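Local atomic coordinates of Lactamase_B domain-containing protein (Bacillus lehensis G1, PDB entry 7EV5), a protein that probably acts as a zinc-dependent hydrolase of the metallo-beta-lactamase fold, with dual activity and a structure resembling both B3 metallo-beta-lactamases and glyoxalase II. Residues M1-P9 against A14-K22; F126-G134 against L162-S173. All coordinates share one frame; numbering follows the deposited sequence.

Interaction 1 of 2, residues M1-P9 against A14-K22; sequences MFKQIPLGP and AYVLYNDDK
The Y18 ring lies against the backbone of M1, with M1 O 3.4 Å above the ring plane and over its centre. Y18 reaches it because its CG sits between the backbone N and the carbonyl carbon (chi1 51°), which folds the ring back over M1. Y18 N also donates to M1 O, 2.9 Å away. The M1 side chain, bent at chi2 and chi3, crosses Y18 at about a right angle; its SD makes an oblique Met-aromatic contact, 5.2 Å from the ring centroid, and its CE touches Y18 CD1 and D20 OD1. F2 and Y15 run side by side on one face of this antiparallel beta hairpin, their rings meeting obliquely at 61° with F2 CD1 3.8 Å from Y15 CD1. Q4 also lies alongside Y15: its extended chain carries CB and CG past Y15 CE1, and Q4 NE2 donates to Y15 OH at 3.1 Å, tilted from the amide plane. That hydroxyl is also hydrogen-bonded to S189 O. K3 with V16 and I5 with A14 form the hydrogen-bonded pairs; on their face I5 CD1 meets V16 CG2. L7 CD1 reaches A14 CB at 3.6 Å. Strand 2-7 is an outermost strand of its six-stranded sheet. Strand 12-18 lies between it and strand 23-27, with W39 of helix 33-42 touching K3, I5 and V16, and F121 and F123 of strand 121-127 meeting L17.

Interaction 2 of 2, residues F126-G134 against L162-S173; sequences FHTPGHSPG and LRGGDHTLLLAS. With ZN (zinc ion), chain B.
L169 lays its CD2 methyl against the ring of P129, with L169 CD2 3.7 Å from P129 CG and about as near CB, at the start of helix 167-178. The contact seats this helix against a loop of the metallo-beta-lactamase fold that follows strand 121-127 and carries the zinc ligand H131. S173, one turn further along, turns its OG toward the same proline, and S173 OG donates to P129 O at 2.8 Å, in the carbonyl plane and on a lone pair. G130 brings its CA within 3.6 Å of L170 N; having no side chain, it lies close against the helix backbone there. G130 O receives D166 N at 2.8 Å, while the D166 side chain caps the helix through a weak bond from L169 N and also accepts T168 OG1. Three waters also link the two backbones: one joins G130 N to G164 O, and two donate to H131 O, bridging it to R163 O and to L162 N. The loop is braced internally by H127, whose NE2 donates to P133 O in the plane of its ring, with P129 CD over one face. In H131, CG anti to the backbone N (chi1 169°) carries the ring to the zinc. Its ND1 is hydrogen-bonded to R159 O, which probably helps fix the rotation of the ring. D150 also belongs to the metal site, where H54, H56 and a water join H131 around the zinc ion, the water oxygen 1.9 Å and H131 NE2 2.1 Å from the metal.

How the interactions relate
The two contacts lie on opposite sides of the chain's centre, with centres 25 Å apart and nearest atoms about 13 Å apart. Along the chain they come in series: the hairpin of interaction 1 is complete well before interaction 2 opens. Interaction 1 is the edge hairpin of one six-stranded mixed sheet; interaction 2 starts at the end of strand 121-127 in the other and joins the loop after it to helix 167-178. Strand 121-127 also packs against the hairpin, so the element leading into the metal-binding loop helps bring the two sheets together. Interaction 2 supplies a zinc ligand directly, whereas the Y15 side chain of interaction 1 stays about 10 Å from a zinc ion.

Interaction 1 of 2, residues M1-P9 against A14-K22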
loop_
_atom_site.group_PDB
_atom_site.type_symbol
_atom_site.label_atom_id
_atom_site.label_comp_id
_atom_site.label_asym_id
_atom_site.label_seq_id
_atom_site.Cartn_x
_atom_site.Cartn_y
_atom_site.Cartn_z
ATOM N N MET A 1 -15.356 2.601 -6.922
ATOM C CA MET A 1 -15.446 3.256 -5.623
ATOM C C MET A 1 -14.066 3.570 -5.042
ATOM O O MET A 1 -13.912 3.713 -3.838
ATOM C CB MET A 1 -16.253 2.400 -4.640
ATOM C CG MET A 1 -17.693 2.141 -5.077
ATOM S SD MET A 1 -18.653 3.650 -5.295
ATOM C CE MET A 1 -18.828 4.192 -3.597
ATOM N N PHE A 2 -13.058 3.680 -5.899
ATOM C CA PHE A 2 -11.748 4.112 -5.440
ATOM C C PHE A 2 -11.080 4.926 -6.532
ATOM O O PHE A 2 -11.442 4.843 -7.713
ATOM C CB PHE A 2 -10.841 2.942 -5.002
ATOM C CG PHE A 2 -10.295 2.128 -6.143
ATOM C CD1 PHE A 2 -9.052 2.415 -6.688
ATOM C CD2 PHE A 2 -11.013 1.056 -6.649
ATOM C CE1 PHE A 2 -8.545 1.665 -7.742
ATOM C CE2 PHE A 2 -10.509 0.301 -7.701
ATOM C CZ PHE A 2 -9.275 0.605 -8.244
ATOM N N LYS A 3 -10.093 5.716 -6.120
ATOM C CA LYS A 3 -9.256 6.465 -7.043
ATOM C C LYS A 3 -7.793 6.093 -6.854
ATOM O O LYS A 3 -7.303 6.020 -5.720
ATOM C CB LYS A 3 -9.432 7.975 -6.887
ATOM C CG LYS A 3 -8.800 8.730 -8.049
ATOM C CD LYS A 3 -9.125 10.207 -8.066
ATOM C CE LYS A 3 -8.889 10.774 -9.466
ATOM N NZ LYS A 3 -8.700 12.252 -9.445
ATOM N N GLN A 4 -7.114 5.870 -7.971
ATOM C CA GLN A 4 -5.666 5.740 -8.026
ATOM C C GLN A 4 -5.069 7.132 -8.186
ATOM O O GLN A 4 -5.421 7.859 -9.127
ATOM C CB GLN A 4 -5.295 4.875 -9.225
ATOM C CG GLN A 4 -3.804 4.644 -9.424
ATOM C CD GLN A 4 -3.543 3.811 -10.653
ATOM O OE1 GLN A 4 -4.019 4.132 -11.735
ATOM N NE2 GLN A 4 -2.821 2.715 -10.487
ATOM N N ILE A 5 -4.177 7.502 -7.271
ATOM C CA ILE A 5 -3.599 8.846 -7.229
ATOM C C ILE A 5 -2.080 8.739 -7.177
ATOM O O ILE A 5 -1.504 8.586 -6.089
ATOM C CB ILE A 5 -4.163 9.656 -6.048
ATOM C CG1 ILE A 5 -5.699 9.659 -6.086
ATOM C CG2 ILE A 5 -3.621 11.080 -6.068
ATOM C CD1 ILE A 5 -6.371 10.401 -4.945
ATOM N N PRO A 6 -1.386 8.813 -8.315
ATOM C CA PRO A 6 0.079 8.817 -8.274
ATOM C C PRO A 6 0.576 10.106 -7.639
ATOM O O PRO A 6 0.055 11.187 -7.919
ATOM C CB PRO A 6 0.479 8.746 -9.755
ATOM C CG PRO A 6 -0.733 8.269 -10.470
ATOM C CD PRO A 6 -1.911 8.747 -9.688
ATOM N N LEU A 7 1.581 9.987 -6.762
ATOM C CA LEU A 7 2.044 11.122 -5.975
ATOM C C LEU A 7 3.561 11.140 -5.866
ATOM O O LEU A 7 4.199 10.095 -5.740
ATOM C CB LEU A 7 1.485 11.073 -4.549
ATOM C CG LEU A 7 -0.025 11.244 -4.376
ATOM C CD1 LEU A 7 -0.429 10.837 -2.969
ATOM C CD2 LEU A 7 -0.456 12.678 -4.657
ATOM N N GLY A 8 4.126 12.347 -5.877
ATOM C CA GLY A 8 5.539 12.537 -5.659
ATOM C C GLY A 8 6.360 12.297 -6.907
ATOM O O GLY A 8 5.854 11.834 -7.933
ATOM N N PRO A 9 7.656 12.611 -6.844
ATOM C CA PRO A 9 8.515 12.347 -8.006
ATOM C C PRO A 9 8.535 10.889 -8.427
ATOM O O PRO A 9 8.625 10.604 -9.627
ATOM C CB PRO A 9 9.898 12.835 -7.547
ATOM C CG PRO A 9 9.822 12.868 -6.053
ATOM C CD PRO A 9 8.403 13.223 -5.733
ATOM N N ALA A 14 -0.880 6.261 -4.460
ATOM C CA ALA A 14 -1.795 6.201 -3.334
ATOM C C ALA A 14 -3.154 5.755 -3.846
ATOM O O ALA A 14 -3.440 5.806 -5.042
ATOM C CB ALA A 14 -1.947 7.582 -2.693
ATOM N N TYR A 15 -4.005 5.318 -2.929
ATOM C CA TYR A 15 -5.382 4.987 -3.275
ATOM C C TYR A 15 -6.314 5.600 -2.251
ATOM O O TYR A 15 -6.010 5.621 -1.057
ATOM C CB TYR A 15 -5.624 3.462 -3.349
ATOM C CG TYR A 15 -4.865 2.862 -4.489
ATOM C CD1 TYR A 15 -5.384 2.878 -5.774
ATOM C CD2 TYR A 15 -3.602 2.328 -4.299
ATOM C CE1 TYR A 15 -4.673 2.367 -6.829
ATOM C CE2 TYR A 15 -2.873 1.825 -5.358
ATOM C CZ TYR A 15 -3.420 1.834 -6.624
ATOM O OH TYR A 15 -2.712 1.333 -7.704
ATOM N N VAL A 16 -7.451 6.103 -2.715
ATOM C CA VAL A 16 -8.530 6.485 -1.817
ATOM C C VAL A 16 -9.735 5.627 -2.151
ATOM O O VAL A 16 -10.267 5.704 -3.266
ATOM C CB VAL A 16 -8.876 7.978 -1.900
ATOM C CG1 VAL A 16 -10.008 8.271 -0.927
ATOM C CG2 VAL A 16 -7.660 8.833 -1.574
ATOM N N LEU A 17 -10.142 4.789 -1.201
ATOM C CA LEU A 17 -11.347 3.978 -1.298
ATOM C C LEU A 17 -12.454 4.694 -0.538
ATOM O O LEU A 17 -12.229 5.176 0.572
ATOM C CB LEU A 17 -11.086 2.612 -0.658
ATOM C CG LEU A 17 -12.244 1.604 -0.595
ATOM C CD1 LEU A 17 -12.662 1.113 -1.983
ATOM C CD2 LEU A 17 -11.856 0.428 0.310
ATOM N N TYR A 18 -13.642 4.780 -1.131
ATOM C CA TYR A 18 -14.717 5.546 -0.517
ATOM C C TYR A 18 -16.035 4.798 -0.661
ATOM O O TYR A 18 -16.135 3.788 -1.364
ATOM C CB TYR A 18 -14.807 6.964 -1.102
ATOM C CG TYR A 18 -14.849 6.992 -2.612
ATOM C CD1 TYR A 18 -16.043 6.795 -3.290
ATOM C CD2 TYR A 18 -13.697 7.203 -3.362
ATOM C CE1 TYR A 18 -16.096 6.806 -4.666
ATOM C CE2 TYR A 18 -13.741 7.214 -4.738
ATOM C CZ TYR A 18 -14.944 7.019 -5.385
ATOM O OH TYR A 18 -15.003 7.032 -6.759
ATOM N N ASN A 19 -17.050 5.301 0.045
ATOM C CA ASN A 19 -18.410 4.776 0.002
ATOM C C ASN A 19 -19.371 5.911 -0.338
ATOM O O ASN A 19 -18.973 7.070 -0.488
ATOM C CB ASN A 19 -18.796 4.045 1.302
ATOM C CG ASN A 19 -18.793 4.952 2.538
ATOM O OD1 ASN A 19 -18.868 6.178 2.441
ATOM N ND2 ASN A 19 -18.725 4.335 3.716
ATOM N N ASP A 20 -20.660 5.572 -0.443
ATOM C CA ASP A 20 -21.653 6.572 -0.818
ATOM C C ASP A 20 -21.868 7.620 0.266
ATOM O O ASP A 20 -22.294 8.738 -0.049
ATOM C CB ASP A 20 -22.971 5.904 -1.219
ATOM C CG ASP A 20 -22.873 5.176 -2.548
ATOM O OD1 ASP A 20 -21.857 5.351 -3.253
ATOM O OD2 ASP A 20 -23.816 4.435 -2.894
ATOM N N ASP A 21 -21.567 7.294 1.524
ATOM C CA ASP A 21 -21.624 8.242 2.632
ATOM C C ASP A 21 -20.422 9.179 2.681
ATOM O O ASP A 21 -20.281 9.920 3.662
ATOM C CB ASP A 21 -21.744 7.506 3.972
ATOM C CG ASP A 21 -23.081 6.811 4.142
ATOM O OD1 ASP A 21 -23.168 5.886 4.981
ATOM O OD2 ASP A 21 -24.041 7.192 3.443
ATOM N N LYS A 22 -19.558 9.143 1.664
ATOM C CA LYS A 22 -18.393 10.016 1.530
ATOM C C LYS A 22 -17.341 9.800 2.616
ATOM O O LYS A 22 -16.548 10.701 2.907
ATOM C CB LYS A 22 -18.771 11.495 1.364
ATOM C CG LYS A 22 -19.480 11.787 0.045
ATOM C CD LYS A 22 -18.802 12.927 -0.705
ATOM C CE LYS A 22 -19.320 13.050 -2.128
ATOM N NZ LYS A 22 -18.212 13.215 -3.117
#

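Interaction 2 of 2, residues F126-G134 against L162-S173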
loop_
_atom_site.group_PDB
_atom_site.type_symbol
_atom_site.label_atom_id
_atom_site.label_comp_id
_atom_site.label_asym_id
_atom_site.label_seq_id
_atom_site.Cartn_x
_atom_site.Cartn_y
_atom_site.Cartn_z
ATOM N N PHE A 126 -3.608 -10.008 4.086
ATOM C CA PHE A 126 -2.612 -11.028 3.818
ATOM C C PHE A 126 -1.232 -10.454 4.084
ATOM O O PHE A 126 -0.929 -9.332 3.670
ATOM C CB PHE A 126 -2.688 -11.476 2.365
ATOM C CG PHE A 126 -4.005 -12.100 1.990
ATOM C CD1 PHE A 126 -4.197 -13.464 2.108
ATOM C CD2 PHE A 126 -5.047 -11.322 1.531
ATOM C CE1 PHE A 126 -5.409 -14.040 1.752
ATOM C CE2 PHE A 126 -6.266 -11.889 1.178
ATOM C CZ PHE A 126 -6.441 -13.252 1.294
ATOM N N HIS A 127 -0.393 -11.227 4.758
ATOM C CA HIS A 127 0.999 -10.844 4.942
ATOM C C HIS A 127 1.757 -11.348 3.717
ATOM O O HIS A 127 1.826 -12.558 3.479
ATOM C CB HIS A 127 1.548 -11.410 6.256
ATOM C CG HIS A 127 2.943 -10.958 6.571
ATOM N ND1 HIS A 127 3.867 -11.775 7.187
ATOM C CD2 HIS A 127 3.579 -9.783 6.341
ATOM C CE1 HIS A 127 5.007 -11.121 7.329
ATOM N NE2 HIS A 127 4.860 -9.911 6.821
ATOM N N THR A 128 2.282 -10.423 2.903
ATOM C CA THR A 128 2.823 -10.742 1.580
ATOM C C THR A 128 4.238 -10.197 1.440
ATOM O O THR A 128 4.500 -9.301 0.618
ATOM C CB THR A 128 1.928 -10.202 0.461
ATOM O OG1 THR A 128 1.659 -8.812 0.675
ATOM C CG2 THR A 128 0.604 -10.947 0.423
ATOM N N PRO A 129 5.184 -10.736 2.219
ATOM C CA PRO A 129 6.576 -10.260 2.163
ATOM C C PRO A 129 7.335 -10.707 0.924
ATOM O O PRO A 129 6.836 -11.481 0.101
ATOM C CB PRO A 129 7.192 -10.866 3.432
ATOM C CG PRO A 129 6.419 -12.161 3.605
ATOM C CD PRO A 129 5.002 -11.759 3.268
ATOM N N GLY A 130 8.570 -10.226 0.794
ATOM C CA GLY A 130 9.412 -10.533 -0.345
ATOM C C GLY A 130 10.026 -9.277 -0.921
ATOM O O GLY A 130 11.237 -9.210 -1.144
ATOM N N HIS A 131 9.182 -8.277 -1.198
ATOM C CA HIS A 131 9.677 -6.942 -1.513
ATOM C C HIS A 131 10.094 -6.203 -0.239
ATOM O O HIS A 131 11.083 -5.459 -0.240
ATOM C CB HIS A 131 8.605 -6.180 -2.304
ATOM C CG HIS A 131 8.873 -4.715 -2.465
ATOM N ND1 HIS A 131 9.732 -4.199 -3.414
ATOM C CD2 HIS A 131 8.354 -3.649 -1.814
ATOM C CE1 HIS A 131 9.740 -2.881 -3.334
ATOM N NE2 HIS A 131 8.914 -2.517 -2.364
ATOM N N SER A 132 9.373 -6.413 0.860
ATOM C CA SER A 132 9.763 -5.873 2.154
ATOM C C SER A 132 9.154 -6.769 3.222
ATOM O O SER A 132 8.144 -7.440 2.962
ATOM C CB SER A 132 9.318 -4.407 2.332
ATOM O OG SER A 132 7.917 -4.291 2.517
ATOM N N PRO A 133 9.745 -6.827 4.421
ATOM C CA PRO A 133 9.328 -7.842 5.400
ATOM C C PRO A 133 7.974 -7.574 6.025
ATOM O O PRO A 133 7.343 -8.519 6.518
ATOM C CB PRO A 133 10.443 -7.797 6.458
ATOM C CG PRO A 133 11.040 -6.426 6.317
ATOM C CD PRO A 133 10.957 -6.109 4.854
ATOM N N GLY A 134 7.519 -6.327 6.034
ATOM C CA GLY A 134 6.226 -6.000 6.597
ATOM C C GLY A 134 5.194 -5.667 5.538
ATOM O O GLY A 134 4.178 -5.038 5.826
ATOM N N LEU A 162 16.070 -4.734 -2.089
ATOM C CA LEU A 162 16.117 -3.738 -1.027
ATOM C C LEU A 162 16.233 -4.407 0.351
ATOM O O LEU A 162 16.442 -5.621 0.458
ATOM C CB LEU A 162 14.946 -2.759 -1.165
ATOM C CG LEU A 162 14.759 -2.112 -2.538
ATOM C CD1 LEU A 162 13.556 -1.154 -2.564
ATOM C CD2 LEU A 162 16.028 -1.396 -2.978
ATOM N N ARG A 163 16.101 -3.616 1.417
ATOM C CA ARG A 163 16.283 -4.133 2.770
ATOM C C ARG A 163 15.304 -5.268 3.058
ATOM O O ARG A 163 14.082 -5.099 2.982
ATOM C CB ARG A 163 16.105 -2.998 3.781
ATOM C CG ARG A 163 16.188 -3.440 5.237
ATOM C CD ARG A 163 16.168 -2.236 6.184
ATOM N NE ARG A 163 17.228 -1.281 5.858
ATOM C CZ ARG A 163 18.470 -1.363 6.322
ATOM N NH1 ARG A 163 18.801 -2.347 7.148
ATOM N NH2 ARG A 163 19.377 -0.463 5.967
ATOM N N GLY A 164 15.847 -6.434 3.403
ATOM C CA GLY A 164 14.991 -7.572 3.672
ATOM C C GLY A 164 14.361 -8.199 2.450
ATOM O O GLY A 164 13.506 -9.077 2.594
ATOM N N GLY A 165 14.749 -7.785 1.248
ATOM C CA GLY A 165 14.187 -8.386 0.053
ATOM C C GLY A 165 14.563 -9.848 -0.088
ATOM O O GLY A 165 15.649 -10.277 0.297
ATOM N N ASP A 166 13.631 -10.625 -0.636
ATOM C CA ASP A 166 13.826 -12.068 -0.782
ATOM C C ASP A 166 12.931 -12.522 -1.925
ATOM O O ASP A 166 11.712 -12.630 -1.751
ATOM C CB ASP A 166 13.462 -12.778 0.513
ATOM C CG ASP A 166 13.663 -14.288 0.439
ATOM O OD1 ASP A 166 13.812 -14.828 -0.676
ATOM O OD2 ASP A 166 13.668 -14.919 1.507
ATOM N N HIS A 167 13.541 -12.819 -3.074
ATOM C CA HIS A 167 12.775 -13.207 -4.250
ATOM C C HIS A 167 12.027 -14.523 -4.033
ATOM O O HIS A 167 10.911 -14.692 -4.533
ATOM C CB HIS A 167 13.708 -13.318 -5.456
ATOM C CG HIS A 167 13.010 -13.227 -6.773
ATOM N ND1 HIS A 167 12.616 -14.338 -7.488
ATOM C CD2 HIS A 167 12.632 -12.155 -7.506
ATOM C CE1 HIS A 167 12.023 -13.952 -8.603
ATOM N NE2 HIS A 167 12.027 -12.633 -8.642
ATOM N N THR A 168 12.638 -15.476 -3.311
ATOM C CA THR A 168 11.949 -16.740 -3.051
ATOM C C THR A 168 10.688 -16.525 -2.226
ATOM O O THR A 168 9.673 -17.202 -2.441
ATOM C CB THR A 168 12.883 -17.755 -2.376
ATOM O OG1 THR A 168 13.156 -17.352 -1.031
ATOM C CG2 THR A 168 14.189 -17.892 -3.141
ATOM N N LEU A 169 10.719 -15.559 -1.304
ATOM C CA LEU A 169 9.544 -15.252 -0.506
ATOM C C LEU A 169 8.507 -14.499 -1.333
ATOM O O LEU A 169 7.305 -14.755 -1.209
ATOM C CB LEU A 169 9.989 -14.427 0.700
ATOM C CG LEU A 169 9.025 -14.193 1.846
ATOM C CD1 LEU A 169 8.421 -15.506 2.300
ATOM C CD2 LEU A 169 9.779 -13.533 2.986
ATOM N N LEU A 170 8.960 -13.573 -2.191
ATOM C CA LEU A 170 8.024 -12.830 -3.026
ATOM C C LEU A 170 7.224 -13.765 -3.923
ATOM O O LEU A 170 6.003 -13.629 -4.045
ATOM C CB LEU A 170 8.773 -11.799 -3.868
ATOM C CG LEU A 170 7.820 -10.991 -4.746
ATOM C CD1 LEU A 170 6.902 -10.181 -3.848
ATOM C CD2 LEU A 170 8.602 -10.076 -5.648
ATOM N N LEU A 171 7.890 -14.740 -4.546
ATOM C CA LEU A 171 7.169 -15.637 -5.444
ATOM C C LEU A 171 6.165 -16.500 -4.692
ATOM O O LEU A 171 5.078 -16.789 -5.208
ATOM C CB LEU A 171 8.146 -16.498 -6.241
ATOM C CG LEU A 171 8.766 -15.761 -7.425
ATOM C CD1 LEU A 171 9.815 -16.604 -8.067
ATOM C CD2 LEU A 171 7.699 -15.363 -8.441
ATOM N N ALA A 172 6.503 -16.919 -3.474
ATOM C CA ALA A 172 5.536 -17.643 -2.660
ATOM C C ALA A 172 4.353 -16.762 -2.288
ATOM O O ALA A 172 3.206 -17.212 -2.331
ATOM C CB ALA A 172 6.210 -18.207 -1.414
ATOM N N SER A 173 4.606 -15.514 -1.880
ATOM C CA SER A 173 3.489 -14.604 -1.624
ATOM C C SER A 173 2.568 -14.504 -2.828
ATOM O O SER A 173 1.340 -14.558 -2.687
ATOM C CB SER A 173 3.980 -13.206 -1.231
ATOM O OG SER A 173 4.624 -13.237 0.021
HETATM ZN ZN ZN B . 8.438 -0.582 -1.838
HETATM O O HOH W 1 10.765 -9.471 2.541
HETATM O O HOH W 2 12.578 -3.669 1.332
HETATM O O HOH W 3 13.168 -5.415 -2.158
HETATM O O HOH W 4 8.588 1.059 -2.855
#